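PDB 4WOY: mitochondrial dynamics protein MID49 from Mus musculus, which acts as a mitochondrial outer membrane receptor that recruits the fission mediator dynamin-related protein 1 to the mitochondrial surface and regulates its GTPase activity. Local coordinates for residues L277-A290 with I311-P325. The protein carries 1 engineered substitution. Residues are numbered along the deposited sequence; the frame is centred on the assembly and turned at random.
Sequences LQALEFLVGSLEQA and IDDIGYVLYSGLQVP
Leu287 and Leu318 meet, CD1 to CD1, where helix 277-288 runs antiparallel to helix 311-317, a worked example of two helices joined by apolar packing without a hydrogen bond between them. The axes of 277-288 and 311-317 approach to 9.4 Å, their directions 153° apart. Leu287 divides its work between two methyls: CD1 lies 3.6 Å from Ile314 CG2, the side chains meeting at about a right angle, and also rests over the CA of Gly315, whereas CD2 meets Ile311 CG2 at 3.8 Å, the two side chains sliding past each other in opposite directions. With its CG anti to the carbonyl carbon (chi1 -69°), Leu318 places CD1 3.9 Å from Leu287 CD1 and against Leu283 CB; its own CB takes Val284 CG2 at 3.6 Å. Ala290, which closes helix 272-288 in a Schellman motif, sets its CB against Ile311 CD1.

Toward the C-terminal end of 311-325 the partners are Gly321, Leu322 and Pro325, which are poorly ordered. Leu280 CD1 touches the Gly321 CA, and Leu277 sends CD2 to Pro325 CB at 3.8 Å and CD1 to Leu322 CD2.

The pair belongs to the Mab-21-type helical region: Leu283 also packs on helix 250-261 through Leu253 and Val256, while Phe2 of helix 2-14 touches both Leu277 and Pro325.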
loop_
_atom_site.group_PDB
_atom_site.type_symbol
_atom_site.label_atom_id
_atom_site.label_comp_id
_atom_site.label_asym_id
_atom_site.label_seq_id
_atom_site.Cartn_x
_atom_site.Cartn_y
_atom_site.Cartn_z
ATOM N N LEU A 277 -10.676 -0.895 -21.542
ATOM C CA LEU A 277 -9.829 -1.064 -22.715
ATOM C C LEU A 277 -8.881 0.130 -22.815
ATOM O O LEU A 277 -7.680 -0.029 -23.058
ATOM C CB LEU A 277 -10.658 -1.208 -23.993
ATOM C CG LEU A 277 -11.577 -2.439 -24.021
ATOM C CD1 LEU A 277 -12.416 -2.543 -25.307
ATOM C CD2 LEU A 277 -10.825 -3.723 -23.742
ATOM N N GLN A 278 -9.416 1.315 -22.551
ATOM C CA GLN A 278 -8.608 2.526 -22.511
ATOM C C GLN A 278 -7.438 2.429 -21.524
ATOM O O GLN A 278 -6.365 2.957 -21.799
ATOM C CB GLN A 278 -9.468 3.729 -22.145
ATOM C CG GLN A 278 -8.897 5.018 -22.634
ATOM C CD GLN A 278 -9.646 6.203 -22.099
ATOM O OE1 GLN A 278 -10.773 6.070 -21.629
ATOM N NE2 GLN A 278 -9.040 7.384 -22.199
ATOM N N ALA A 279 -7.665 1.799 -20.370
ATOM C CA ALA A 279 -6.593 1.535 -19.403
ATOM C C ALA A 279 -5.505 0.626 -19.968
ATOM O O ALA A 279 -4.320 0.881 -19.776
ATOM C CB ALA A 279 -7.151 0.922 -18.143
ATOM N N LEU A 280 -5.899 -0.446 -20.642
ATOM C CA LEU A 280 -4.915 -1.349 -21.213
ATOM C C LEU A 280 -4.105 -0.587 -22.251
ATOM O O LEU A 280 -2.903 -0.805 -22.403
ATOM C CB LEU A 280 -5.563 -2.575 -21.850
ATOM C CG LEU A 280 -6.351 -3.554 -20.980
ATOM C CD1 LEU A 280 -6.482 -4.869 -21.720
ATOM C CD2 LEU A 280 -5.746 -3.761 -19.613
ATOM N N GLU A 281 -4.794 0.276 -22.991
ATOM C CA GLU A 281 -4.166 1.079 -24.016
ATOM C C GLU A 281 -3.113 1.989 -23.430
ATOM O O GLU A 281 -2.009 2.121 -23.968
ATOM C CB GLU A 281 -5.205 1.924 -24.742
ATOM C CG GLU A 281 -5.819 1.230 -25.936
ATOM C CD GLU A 281 -6.953 2.019 -26.570
ATOM O OE1 GLU A 281 -7.122 3.223 -26.244
ATOM O OE2 GLU A 281 -7.677 1.429 -27.398
ATOM N N PHE A 282 -3.476 2.620 -22.322
ATOM C CA PHE A 282 -2.591 3.545 -21.659
ATOM C C PHE A 282 -1.386 2.782 -21.114
ATOM O O PHE A 282 -0.240 3.238 -21.233
ATOM C CB PHE A 282 -3.332 4.291 -20.545
ATOM C CG PHE A 282 -2.473 5.274 -19.823
ATOM C CD1 PHE A 282 -2.188 6.499 -20.395
ATOM C CD2 PHE A 282 -1.919 4.965 -18.593
ATOM C CE1 PHE A 282 -1.369 7.396 -19.754
ATOM C CE2 PHE A 282 -1.104 5.872 -17.943
ATOM C CZ PHE A 282 -0.829 7.087 -18.533
ATOM N N LEU A 283 -1.645 1.602 -20.559
ATOM C CA LEU A 283 -0.573 0.782 -20.003
ATOM C C LEU A 283 0.430 0.417 -21.094
ATOM O O LEU A 283 1.643 0.617 -20.922
ATOM C CB LEU A 283 -1.147 -0.477 -19.358
ATOM C CG LEU A 283 -1.439 -0.404 -17.866
ATOM C CD1 LEU A 283 -2.384 -1.517 -17.435
ATOM C CD2 LEU A 283 -0.154 -0.527 -17.104
ATOM N N VAL A 284 -0.080 -0.056 -22.235
ATOM C CA VAL A 284 0.770 -0.470 -23.341
ATOM C C VAL A 284 1.611 0.699 -23.864
ATOM O O VAL A 284 2.792 0.537 -24.178
ATOM C CB VAL A 284 -0.075 -1.069 -24.499
ATOM C CG1 VAL A 284 0.675 -1.019 -25.820
ATOM C CG2 VAL A 284 -0.474 -2.514 -24.191
ATOM N N GLY A 285 1.023 1.888 -23.891
ATOM C CA GLY A 285 1.741 3.080 -24.307
ATOM C C GLY A 285 2.824 3.429 -23.299
ATOM O O GLY A 285 3.947 3.731 -23.675
ATOM N N SER A 286 2.479 3.364 -22.014
ATOM C CA SER A 286 3.426 3.634 -20.939
ATOM C C SER A 286 4.602 2.676 -20.986
ATOM O O SER A 286 5.745 3.060 -20.722
ATOM C CB SER A 286 2.747 3.504 -19.576
ATOM O OG SER A 286 1.553 4.277 -19.507
ATOM N N LEU A 287 4.308 1.428 -21.343
ATOM C CA LEU A 287 5.319 0.386 -21.404
ATOM C C LEU A 287 6.323 0.607 -22.520
ATOM O O LEU A 287 7.528 0.442 -22.314
ATOM C CB LEU A 287 4.655 -0.976 -21.584
ATOM C CG LEU A 287 4.011 -1.601 -20.361
ATOM C CD1 LEU A 287 3.073 -2.729 -20.764
ATOM C CD2 LEU A 287 5.106 -2.134 -19.489
ATOM N N GLU A 288 5.853 1.002 -23.695
ATOM C CA GLU A 288 6.784 1.145 -24.807
ATOM C C GLU A 288 7.730 2.314 -24.586
ATOM O O GLU A 288 8.858 2.302 -25.079
ATOM C CB GLU A 288 6.033 1.267 -26.130
ATOM C CG GLU A 288 6.075 -0.038 -26.923
ATOM C CD GLU A 288 4.895 -0.216 -27.867
ATOM O OE1 GLU A 288 4.369 0.802 -28.371
ATOM O OE2 GLU A 288 4.499 -1.381 -28.112
ATOM N N GLN A 289 7.291 3.307 -23.822
ATOM C CA GLN A 289 8.168 4.410 -23.449
ATOM C C GLN A 289 8.747 4.214 -22.046
ATOM O O GLN A 289 9.443 5.084 -21.527
ATOM C CB GLN A 289 7.431 5.745 -23.548
ATOM C CG GLN A 289 6.204 5.867 -22.671
ATOM C CD GLN A 289 5.387 7.106 -22.999
ATOM O OE1 GLN A 289 5.918 8.223 -23.041
ATOM N NE2 GLN A 289 4.090 6.914 -23.243
ATOM N N ALA A 290 8.420 3.084 -21.423
ATOM C CA ALA A 290 8.957 2.721 -20.105
ATOM C C ALA A 290 8.770 3.800 -19.033
ATOM O O ALA A 290 9.640 4.020 -18.205
ATOM C CB ALA A 290 10.425 2.363 -20.231
ATOM N N ILE A 311 9.288 -5.396 -19.231
ATOM C CA ILE A 311 8.414 -4.477 -19.930
ATOM C C ILE A 311 7.949 -5.033 -21.268
ATOM O O ILE A 311 6.765 -5.002 -21.593
ATOM C CB ILE A 311 9.135 -3.147 -20.158
ATOM C CG1 ILE A 311 9.219 -2.375 -18.841
ATOM C CG2 ILE A 311 8.440 -2.339 -21.217
ATOM C CD1 ILE A 311 10.023 -1.116 -18.935
ATOM N N ASP A 312 8.884 -5.582 -22.024
ATOM C CA ASP A 312 8.581 -6.128 -23.333
ATOM C C ASP A 312 7.620 -7.300 -23.189
ATOM O O ASP A 312 6.739 -7.511 -24.019
ATOM C CB ASP A 312 9.861 -6.561 -24.049
ATOM C CG ASP A 312 10.703 -5.382 -24.507
ATOM O OD1 ASP A 312 10.172 -4.247 -24.583
ATOM O OD2 ASP A 312 11.898 -5.595 -24.810
ATOM N N ASP A 313 7.785 -8.054 -22.113
ATOM C CA ASP A 313 6.989 -9.249 -21.910
ATOM C C ASP A 313 5.556 -8.884 -21.515
ATOM O O ASP A 313 4.596 -9.479 -22.004
ATOM C CB ASP A 313 7.636 -10.135 -20.839
ATOM C CG ASP A 313 7.287 -11.593 -21.001
ATOM O OD1 ASP A 313 6.200 -11.996 -20.540
ATOM O OD2 ASP A 313 8.096 -12.334 -21.595
ATOM N N ILE A 314 5.431 -7.913 -20.618
ATOM C CA ILE A 314 4.136 -7.399 -20.192
ATOM C C ILE A 314 3.380 -6.809 -21.384
ATOM O O ILE A 314 2.167 -6.964 -21.513
ATOM C CB ILE A 314 4.305 -6.324 -19.086
ATOM C CG1 ILE A 314 5.007 -6.922 -17.860
ATOM C CG2 ILE A 314 2.963 -5.734 -18.719
ATOM C CD1 ILE A 314 5.334 -5.935 -16.763
ATOM N N GLY A 315 4.125 -6.157 -22.267
ATOM C CA GLY A 315 3.562 -5.508 -23.430
ATOM C C GLY A 315 2.862 -6.503 -24.323
ATOM O O GLY A 315 1.749 -6.251 -24.793
ATOM N N TYR A 316 3.502 -7.639 -24.567
ATOM C CA TYR A 316 2.932 -8.591 -25.502
ATOM C C TYR A 316 1.763 -9.343 -24.906
ATOM O O TYR A 316 0.937 -9.854 -25.649
ATOM C CB TYR A 316 3.989 -9.574 -26.021
ATOM C CG TYR A 316 4.665 -9.080 -27.281
ATOM C CD1 TYR A 316 4.483 -7.763 -27.723
ATOM C CD2 TYR A 316 5.433 -9.935 -28.066
ATOM C CE1 TYR A 316 5.076 -7.301 -28.891
ATOM C CE2 TYR A 316 6.033 -9.483 -29.239
ATOM C CZ TYR A 316 5.850 -8.165 -29.645
ATOM O OH TYR A 316 6.442 -7.715 -30.807
ATOM N N VAL A 317 1.708 -9.454 -23.583
ATOM C CA VAL A 317 0.509 -9.975 -22.913
ATOM C C VAL A 317 -0.663 -8.982 -23.002
ATOM O O VAL A 317 -1.812 -9.372 -23.195
ATOM C CB VAL A 317 0.779 -10.319 -21.421
ATOM C CG1 VAL A 317 -0.526 -10.677 -20.686
ATOM C CG2 VAL A 317 1.772 -11.458 -21.312
ATOM N N LEU A 318 -0.358 -7.697 -22.874
ATOM C CA LEU A 318 -1.378 -6.653 -22.859
ATOM C C LEU A 318 -1.897 -6.263 -24.250
ATOM O O LEU A 318 -2.778 -5.419 -24.357
ATOM C CB LEU A 318 -0.862 -5.412 -22.117
ATOM C CG LEU A 318 -0.711 -5.662 -20.612
ATOM C CD1 LEU A 318 -0.359 -4.404 -19.849
ATOM C CD2 LEU A 318 -1.970 -6.314 -20.042
ATOM N N TYR A 319 -1.351 -6.864 -25.302
ATOM C CA TYR A 319 -1.794 -6.626 -26.681
ATOM C C TYR A 319 -3.326 -6.563 -26.885
ATOM O O TYR A 319 -3.822 -5.760 -27.673
ATOM C CB TYR A 319 -1.287 -7.778 -27.565
ATOM C CG TYR A 319 -2.114 -9.021 -27.284
ATOM C CD1 TYR A 319 -1.988 -9.690 -26.078
ATOM C CD2 TYR A 319 -3.088 -9.462 -28.165
ATOM C CE1 TYR A 319 -2.755 -10.765 -25.769
ATOM C CE2 TYR A 319 -3.872 -10.546 -27.862
ATOM C CZ TYR A 319 -3.692 -11.195 -26.657
ATOM O OH TYR A 319 -4.455 -12.286 -26.319
ATOM N N SER A 320 -4.069 -7.367 -26.129
ATOM C CA SER A 320 -5.450 -7.715 -26.458
ATOM C C SER A 320 -6.515 -6.655 -26.288
ATOM O O SER A 320 -7.678 -6.961 -26.518
ATOM C CB SER A 320 -5.876 -8.940 -25.653
ATOM O OG SER A 320 -5.801 -8.690 -24.270
ATOM N N GLY A 321 -6.164 -5.432 -25.902
ATOM C CA GLY A 321 -7.213 -4.505 -25.509
ATOM C C GLY A 321 -8.293 -4.170 -26.530
ATOM O O GLY A 321 -9.460 -4.408 -26.241
ATOM N N LEU A 322 -7.973 -3.674 -27.720
ATOM C CA LEU A 322 -9.059 -3.474 -28.691
ATOM C C LEU A 322 -9.301 -4.697 -29.572
ATOM O O LEU A 322 -10.445 -5.032 -29.877
ATOM C CB LEU A 322 -8.829 -2.249 -29.580
ATOM C CG LEU A 322 -8.879 -0.854 -28.958
ATOM C CD1 LEU A 322 -8.585 0.197 -30.021
ATOM C CD2 LEU A 322 -10.220 -0.587 -28.281
ATOM N N GLN A 323 -8.216 -5.344 -29.994
ATOM C CA GLN A 323 -8.288 -6.508 -30.878
ATOM C C GLN A 323 -9.055 -7.718 -30.342
ATOM O O GLN A 323 -10.043 -8.135 -30.947
ATOM C CB GLN A 323 -6.880 -6.946 -31.251
ATOM C CG GLN A 323 -5.933 -6.988 -30.082
ATOM C CD GLN A 323 -4.715 -7.802 -30.392
ATOM O OE1 GLN A 323 -4.819 -8.956 -30.805
ATOM N NE2 GLN A 323 -3.543 -7.207 -30.210
ATOM N N VAL A 324 -8.606 -8.294 -29.224
ATOM C CA VAL A 324 -9.237 -9.510 -28.704
ATOM C C VAL A 324 -9.393 -9.413 -27.194
ATOM O O VAL A 324 -8.723 -10.130 -26.454
ATOM C CB VAL A 324 -8.392 -10.765 -29.000
ATOM C CG1 VAL A 324 -9.262 -12.011 -28.944
ATOM C CG2 VAL A 324 -7.700 -10.649 -30.352
ATOM N N PRO A 325 -10.326 -8.570 -26.735
ATOM C CA PRO A 325 -10.403 -8.225 -25.306
ATOM C C PRO A 325 -10.772 -9.340 -24.304
ATOM O O PRO A 325 -10.204 -9.332 -23.210
ATOM C CB PRO A 325 -11.470 -7.121 -25.284
ATOM C CG PRO A 325 -12.235 -7.275 -26.557
ATOM C CD PRO A 325 -11.246 -7.760 -27.553
#